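Protein DltD (PDB 7DXM) probably acts as an SGNH-hydrolase-like O-acyltransferase in the dlt operon-mediated D-alanylation of lipoteichoic acid. Local coordinates at residues S46-D52 / Q343-H347; T135-Q140 / V162-D167. All blocks are in the same frame, centred on the assembly; numbering follows the deposited sequence.

Interaction 1: residues S46-D52 / Q343-H347; sequences SEWLRFD and QDTIH
The probable active site of an SGNH-hydrolase fold illustrates how two loops far apart in sequence assemble a Ser-His-Asp triad. Segment 46-52 follows strand 39-43 and opens with a short 3-10 turn, closed by Leu49 N to Ser46 O (3.0 Å); Arg50 then centres an inverse gamma turn. Segment 343-347, with the spacing of the family's Asp-x-x-His motif, precedes helix 351-365 and curls back on itself, so that His347 O accepts from Gln343 N (2.8 Å) and Asp344 N (3.3 Å). The CA atoms of Glu47 and His347 stand 5.4 Å apart, those of Arg50 and Gln343 7.3 Å.

Hydrogen bonding forms the relay. Ser46 OG, with chi1 of 34°, meets His347 NE2 at 3.1 Å, and beyond the imidazole (chi1 m) His347 ND1 donates weakly to Asp344 OD2 at 2.8 Å. This geometry is consistent with a charge relay.

The ionic part is Arg50, whose NE forms a salt bridge with Asp344 OD2 at 2.9 Å. That oxygen, whose modelled place is less certain, sits over the guanidinium face, so the pairing is one of charges, while NE also lies over one face of the His347 ring. NH1 of Arg50 makes a second salt bridge, to a sulfate probably from the crystallisation liquor.

By packing, the Arg50 side chain covers Gln343, whose chain is extended (chi1 and chi2 t). The CA-to-CB bond of Asp52 points toward segment 343-347, and its carboxylate is held by Leu54 N and Trp350 N. Glu47 turns its carboxylate away to Ser45, leaving its CA 3.8 Å from His347 CD2.

Interaction 2: residues T135-Q140 / V162-D167; sequences TDANSQ and VAKGQD
At the surface, the N-cap of helix 137-149 meets the Schellman C-terminus of helix 156-163, the next helix along the chain. Segment 135-140 enters helix 137-149 with Asp136 as N-cap; segment 162-167 leaves helix 156-163 through a Schellman motif at Gly165 (phi/psi 92/0). The CA atoms of Thr135 and Gly165 are 5.5 Å apart, and those of Gln140 and Ala163 4.4 Å.

Each cap depends on a defined conformation. Asp136, chi1 p, faces away from the other segment and accepts Ser139 N on OD1 at 2.8 Å. Ser139 is also p; its OG lies 2.6 Å from Asp136 O, and Gln134 O is a second acceptor within reach of the same proton. At the opposing end Gly165 N bonds Val162 O (3.1 Å), and the positive phi would jam any CB against the preceding carbonyl.

Gln140 makes many of the contacts. With chi1 at -90° and chi2 t, it lays its aliphatic part over the C-terminal turn, CG reaching Val162 O at 3.3 Å, Ala163 O at 3.5 Å and Gly165 N at 3.6 Å; its CA adds a CA-H...O contact to Val162 O (3.5 Å, 147°). A CB on Gly165 would come within 3.2 Å of Gln140 OE1. Val162, chi1 t, sets CG1 3.9 Å from Ser139 CB and also packs on Ala143 further along the first helix. Beyond the turn, Thr135 (chi1 p) points toward the departing chain, its CB 3.6 Å from Gly165 O and its CG2 only 3.0 Å from Asp167 OD1.

Taken together, the two contacts separate long-range assembly from local folding. Interaction 1 joins segments 291 residues apart and brings the probable catalytic residues together in loops that follow strands 39-43 and 329-331 of the parallel sheet, with a sulfate, probably from the crystallisation liquor, beside Arg50. Interaction 2 closes a gap of merely 22 residues, wholly within the chain that interaction 1 spans, and packs the start of helix 137-149 against the end of helix 156-163 at the surface. They lie on opposite sides of the chain's centre: their own centres are about 38 Å apart and their nearest atoms about 21 Å. The pairs 135-140 and 162-167 therefore do not touch the putative triad.

Interaction 1: residues S46-D52 / Q343-H347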
loop_
_atom_site.group_PDB
_atom_site.type_symbol
_atom_site.label_atom_id
_atom_site.label_comp_id
_atom_site.label_asym_id
_atom_site.label_seq_id
_atom_site.Cartn_x
_atom_site.Cartn_y
_atom_site.Cartn_z
ATOM N N SER A 46 -3.746 -3.173 5.255
ATOM C CA SER A 46 -3.775 -4.085 6.395
ATOM C C SER A 46 -3.054 -5.396 6.139
ATOM O O SER A 46 -2.772 -6.116 7.108
ATOM C CB SER A 46 -5.223 -4.382 6.829
ATOM O OG SER A 46 -6.145 -4.419 5.743
ATOM N N GLU A 47 -2.791 -5.725 4.879
ATOM C CA GLU A 47 -2.141 -6.986 4.513
ATOM C C GLU A 47 -0.823 -7.288 5.230
ATOM O O GLU A 47 -0.464 -8.450 5.420
ATOM C CB GLU A 47 -1.929 -7.051 2.997
ATOM C CG GLU A 47 -2.951 -6.264 2.193
ATOM C CD GLU A 47 -2.350 -5.048 1.519
ATOM O OE1 GLU A 47 -3.116 -4.134 1.145
ATOM O OE2 GLU A 47 -1.111 -5.004 1.361
ATOM N N TRP A 48 -0.109 -6.241 5.620
ATOM C CA TRP A 48 1.174 -6.380 6.292
ATOM C C TRP A 48 1.041 -6.837 7.734
ATOM O O TRP A 48 2.045 -7.237 8.332
ATOM C CB TRP A 48 1.922 -5.055 6.259
ATOM C CG TRP A 48 2.137 -4.464 4.912
ATOM C CD1 TRP A 48 1.982 -3.155 4.565
ATOM C CD2 TRP A 48 2.584 -5.138 3.732
ATOM N NE1 TRP A 48 2.306 -2.967 3.237
ATOM C CE2 TRP A 48 2.681 -4.171 2.707
ATOM C CE3 TRP A 48 2.926 -6.465 3.442
ATOM C CZ2 TRP A 48 3.101 -4.489 1.431
ATOM C CZ3 TRP A 48 3.337 -6.779 2.169
ATOM C CH2 TRP A 48 3.423 -5.797 1.177
ATOM N N LEU A 49 -0.152 -6.771 8.321
ATOM C CA LEU A 49 -0.292 -7.193 9.704
ATOM C C LEU A 49 -0.464 -8.691 9.860
ATOM O O LEU A 49 -0.554 -9.163 11.001
ATOM C CB LEU A 49 -1.487 -6.512 10.353
ATOM C CG LEU A 49 -1.324 -5.014 10.388
ATOM C CD1 LEU A 49 -2.636 -4.390 10.795
ATOM C CD2 LEU A 49 -0.228 -4.709 11.367
ATOM N N ARG A 50 -0.551 -9.444 8.758
ATOM C CA ARG A 50 -0.830 -10.879 8.844
ATOM C C ARG A 50 0.485 -11.611 9.078
ATOM O O ARG A 50 1.004 -12.331 8.224
ATOM C CB ARG A 50 -1.553 -11.386 7.606
ATOM C CG ARG A 50 -3.050 -11.115 7.616
ATOM C CD ARG A 50 -3.252 -9.635 7.397
ATOM N NE ARG A 50 -4.640 -9.210 7.329
ATOM C CZ ARG A 50 -5.440 -9.078 8.368
ATOM N NH1 ARG A 50 -6.681 -8.680 8.162
ATOM N NH2 ARG A 50 -5.007 -9.364 9.589
ATOM N N PHE A 51 1.033 -11.401 10.270
ATOM C CA PHE A 51 2.284 -12.051 10.600
ATOM C C PHE A 51 2.056 -13.548 10.688
ATOM O O PHE A 51 1.019 -14.008 11.183
ATOM C CB PHE A 51 2.856 -11.504 11.903
ATOM C CG PHE A 51 3.189 -10.042 11.834
ATOM C CD1 PHE A 51 4.357 -9.614 11.224
ATOM C CD2 PHE A 51 2.326 -9.099 12.355
ATOM C CE1 PHE A 51 4.659 -8.272 11.133
ATOM C CE2 PHE A 51 2.615 -7.755 12.272
ATOM C CZ PHE A 51 3.783 -7.339 11.661
ATOM N N ASP A 52 2.988 -14.288 10.105
ATOM C CA ASP A 52 3.141 -15.724 10.273
ATOM C C ASP A 52 4.566 -16.056 9.842
ATOM O O ASP A 52 5.329 -15.181 9.426
ATOM C CB ASP A 52 2.088 -16.512 9.483
ATOM C CG ASP A 52 2.202 -16.315 7.996
ATOM O OD1 ASP A 52 3.334 -16.357 7.476
ATOM O OD2 ASP A 52 1.155 -16.163 7.330
ATOM N N GLN A 343 -4.647 -15.962 4.106
ATOM C CA GLN A 343 -4.695 -16.155 5.552
ATOM C C GLN A 343 -6.055 -15.792 6.135
ATOM O O GLN A 343 -6.509 -16.426 7.091
ATOM C CB GLN A 343 -3.603 -15.339 6.238
ATOM C CG GLN A 343 -3.575 -15.605 7.736
ATOM C CD GLN A 343 -2.485 -14.860 8.468
ATOM O OE1 GLN A 343 -1.311 -14.978 8.129
ATOM N NE2 GLN A 343 -2.868 -14.086 9.483
ATOM N N ASP A 344 -6.705 -14.779 5.571
ATOM C CA ASP A 344 -8.051 -14.367 5.957
ATOM C C ASP A 344 -8.941 -14.526 4.742
ATOM O O ASP A 344 -8.737 -15.418 3.908
ATOM C CB ASP A 344 -8.141 -12.878 6.305
ATOM C CG ASP A 344 -7.105 -12.428 7.285
ATOM O OD1 ASP A 344 -6.858 -13.109 8.338
ATOM O OD2 ASP A 344 -6.539 -11.352 6.978
ATOM N N THR A 345 -9.906 -13.603 4.643
ATOM C CA THR A 345 -10.805 -13.506 3.505
ATOM C C THR A 345 -10.124 -12.850 2.310
ATOM O O THR A 345 -10.152 -13.397 1.208
ATOM C CB THR A 345 -12.048 -12.710 3.897
ATOM O OG1 THR A 345 -11.664 -11.374 4.240
ATOM C CG2 THR A 345 -12.730 -13.334 5.092
ATOM N N ILE A 346 -9.522 -11.669 2.501
ATOM C CA ILE A 346 -8.980 -10.890 1.384
ATOM C C ILE A 346 -7.497 -10.567 1.530
ATOM O O ILE A 346 -6.968 -9.726 0.790
ATOM C CB ILE A 346 -9.757 -9.580 1.203
ATOM C CG1 ILE A 346 -9.616 -8.718 2.457
ATOM C CG2 ILE A 346 -11.168 -9.865 0.901
ATOM C CD1 ILE A 346 -9.905 -7.279 2.183
ATOM N N HIS A 347 -6.827 -11.206 2.489
ATOM C CA HIS A 347 -5.412 -10.978 2.768
ATOM C C HIS A 347 -4.644 -12.281 2.608
ATOM O O HIS A 347 -5.025 -13.305 3.190
ATOM C CB HIS A 347 -5.196 -10.439 4.180
ATOM C CG HIS A 347 -5.988 -9.208 4.485
ATOM N ND1 HIS A 347 -7.109 -9.226 5.289
ATOM C CD2 HIS A 347 -5.818 -7.921 4.104
ATOM C CE1 HIS A 347 -7.600 -8.004 5.386
ATOM N NE2 HIS A 347 -6.834 -7.194 4.679
#

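Interaction 2: residues T135-Q140 / V162-D167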
loop_
_atom_site.group_PDB
_atom_site.type_symbol
_atom_site.label_atom_id
_atom_site.label_comp_id
_atom_site.label_asym_id
_atom_site.label_seq_id
_atom_site.Cartn_x
_atom_site.Cartn_y
_atom_site.Cartn_z
ATOM N N THR A 135 2.024 23.481 -11.678
ATOM C CA THR A 135 0.625 23.646 -11.888
ATOM C C THR A 135 0.229 22.632 -12.909
ATOM O O THR A 135 -0.357 22.963 -13.907
ATOM C CB THR A 135 0.345 25.071 -12.390
ATOM O OG1 THR A 135 0.639 25.152 -13.784
ATOM C CG2 THR A 135 1.202 26.074 -11.673
ATOM N N ASP A 136 0.551 21.377 -12.698
ATOM C CA ASP A 136 0.193 20.459 -13.779
ATOM C C ASP A 136 -1.152 19.798 -13.487
ATOM O O ASP A 136 -1.849 20.151 -12.539
ATOM C CB ASP A 136 1.277 19.399 -13.987
ATOM C CG ASP A 136 1.789 18.780 -12.675
ATOM O OD1 ASP A 136 0.961 18.344 -11.848
ATOM O OD2 ASP A 136 3.027 18.730 -12.474
ATOM N N ALA A 137 -1.535 18.809 -14.291
ATOM C CA ALA A 137 -2.829 18.157 -14.067
ATOM C C ALA A 137 -2.824 17.369 -12.773
ATOM O O ALA A 137 -3.860 17.235 -12.103
ATOM C CB ALA A 137 -3.181 17.232 -15.237
ATOM N N ASN A 138 -1.650 16.856 -12.418
ATOM C CA ASN A 138 -1.493 16.025 -11.241
ATOM C C ASN A 138 -1.680 16.839 -9.969
ATOM O O ASN A 138 -2.409 16.426 -9.049
ATOM C CB ASN A 138 -0.111 15.387 -11.296
ATOM C CG ASN A 138 0.200 14.577 -10.072
ATOM O OD1 ASN A 138 -0.236 13.410 -9.941
ATOM N ND2 ASN A 138 0.976 15.178 -9.155
ATOM N N SER A 139 -1.016 18.001 -9.905
ATOM C CA SER A 139 -1.257 18.922 -8.807
ATOM C C SER A 139 -2.738 19.241 -8.693
ATOM O O SER A 139 -3.310 19.155 -7.602
ATOM C CB SER A 139 -0.455 20.199 -9.003
ATOM O OG SER A 139 -0.751 20.765 -10.260
ATOM N N GLN A 140 -3.369 19.641 -9.799
ATOM C CA GLN A 140 -4.781 20.025 -9.783
ATOM C C GLN A 140 -5.656 18.922 -9.215
ATOM O O GLN A 140 -6.500 19.174 -8.344
ATOM C CB GLN A 140 -5.251 20.352 -11.198
ATOM C CG GLN A 140 -5.118 21.769 -11.632
ATOM C CD GLN A 140 -5.467 21.885 -13.092
ATOM O OE1 GLN A 140 -4.589 22.132 -13.936
ATOM N NE2 GLN A 140 -6.748 21.651 -13.414
ATOM N N VAL A 162 -4.359 25.929 -6.426
ATOM C CA VAL A 162 -3.735 24.776 -7.055
ATOM C C VAL A 162 -4.779 23.929 -7.773
ATOM O O VAL A 162 -4.519 23.398 -8.862
ATOM C CB VAL A 162 -2.945 23.976 -6.008
ATOM C CG1 VAL A 162 -2.304 22.720 -6.624
ATOM C CG2 VAL A 162 -1.892 24.885 -5.394
ATOM N N ALA A 163 -5.983 23.813 -7.205
ATOM C CA ALA A 163 -6.963 22.898 -7.779
ATOM C C ALA A 163 -7.597 23.469 -9.039
ATOM O O ALA A 163 -8.063 22.705 -9.897
ATOM C CB ALA A 163 -8.040 22.538 -6.757
ATOM N N LYS A 164 -7.597 24.792 -9.178
ATOM C CA LYS A 164 -8.046 25.443 -10.400
ATOM C C LYS A 164 -6.920 25.642 -11.417
ATOM O O LYS A 164 -7.175 26.157 -12.503
ATOM C CB LYS A 164 -8.717 26.792 -10.057
ATOM C CG LYS A 164 -10.236 26.653 -9.669
ATOM C CD LYS A 164 -11.136 27.834 -10.175
ATOM C CE LYS A 164 -12.669 27.523 -10.114
ATOM N NZ LYS A 164 -13.407 27.720 -11.431
ATOM N N GLY A 165 -5.688 25.248 -11.097
ATOM C CA GLY A 165 -4.571 25.362 -12.015
ATOM C C GLY A 165 -3.759 26.634 -11.909
ATOM O O GLY A 165 -2.777 26.784 -12.653
ATOM N N GLN A 166 -4.117 27.544 -11.010
ATOM C CA GLN A 166 -3.496 28.861 -10.978
ATOM C C GLN A 166 -2.160 28.811 -10.252
ATOM O O GLN A 166 -1.888 27.914 -9.447
ATOM C CB GLN A 166 -4.427 29.872 -10.306
ATOM C CG GLN A 166 -5.911 29.642 -10.654
ATOM C CD GLN A 166 -6.840 30.576 -9.896
ATOM O OE1 GLN A 166 -6.377 31.503 -9.204
ATOM N NE2 GLN A 166 -8.158 30.343 -10.021
ATOM N N ASP A 167 -1.324 29.797 -10.554
ATOM C CA ASP A 167 -0.014 29.901 -9.936
ATOM C C ASP A 167 -0.127 30.546 -8.570
ATOM O O ASP A 167 -0.976 31.414 -8.336
ATOM C CB ASP A 167 0.943 30.699 -10.820
ATOM C CG ASP A 167 1.140 30.045 -12.180
ATOM O OD1 ASP A 167 1.838 29.002 -12.232
ATOM O OD2 ASP A 167 0.549 30.538 -13.182
#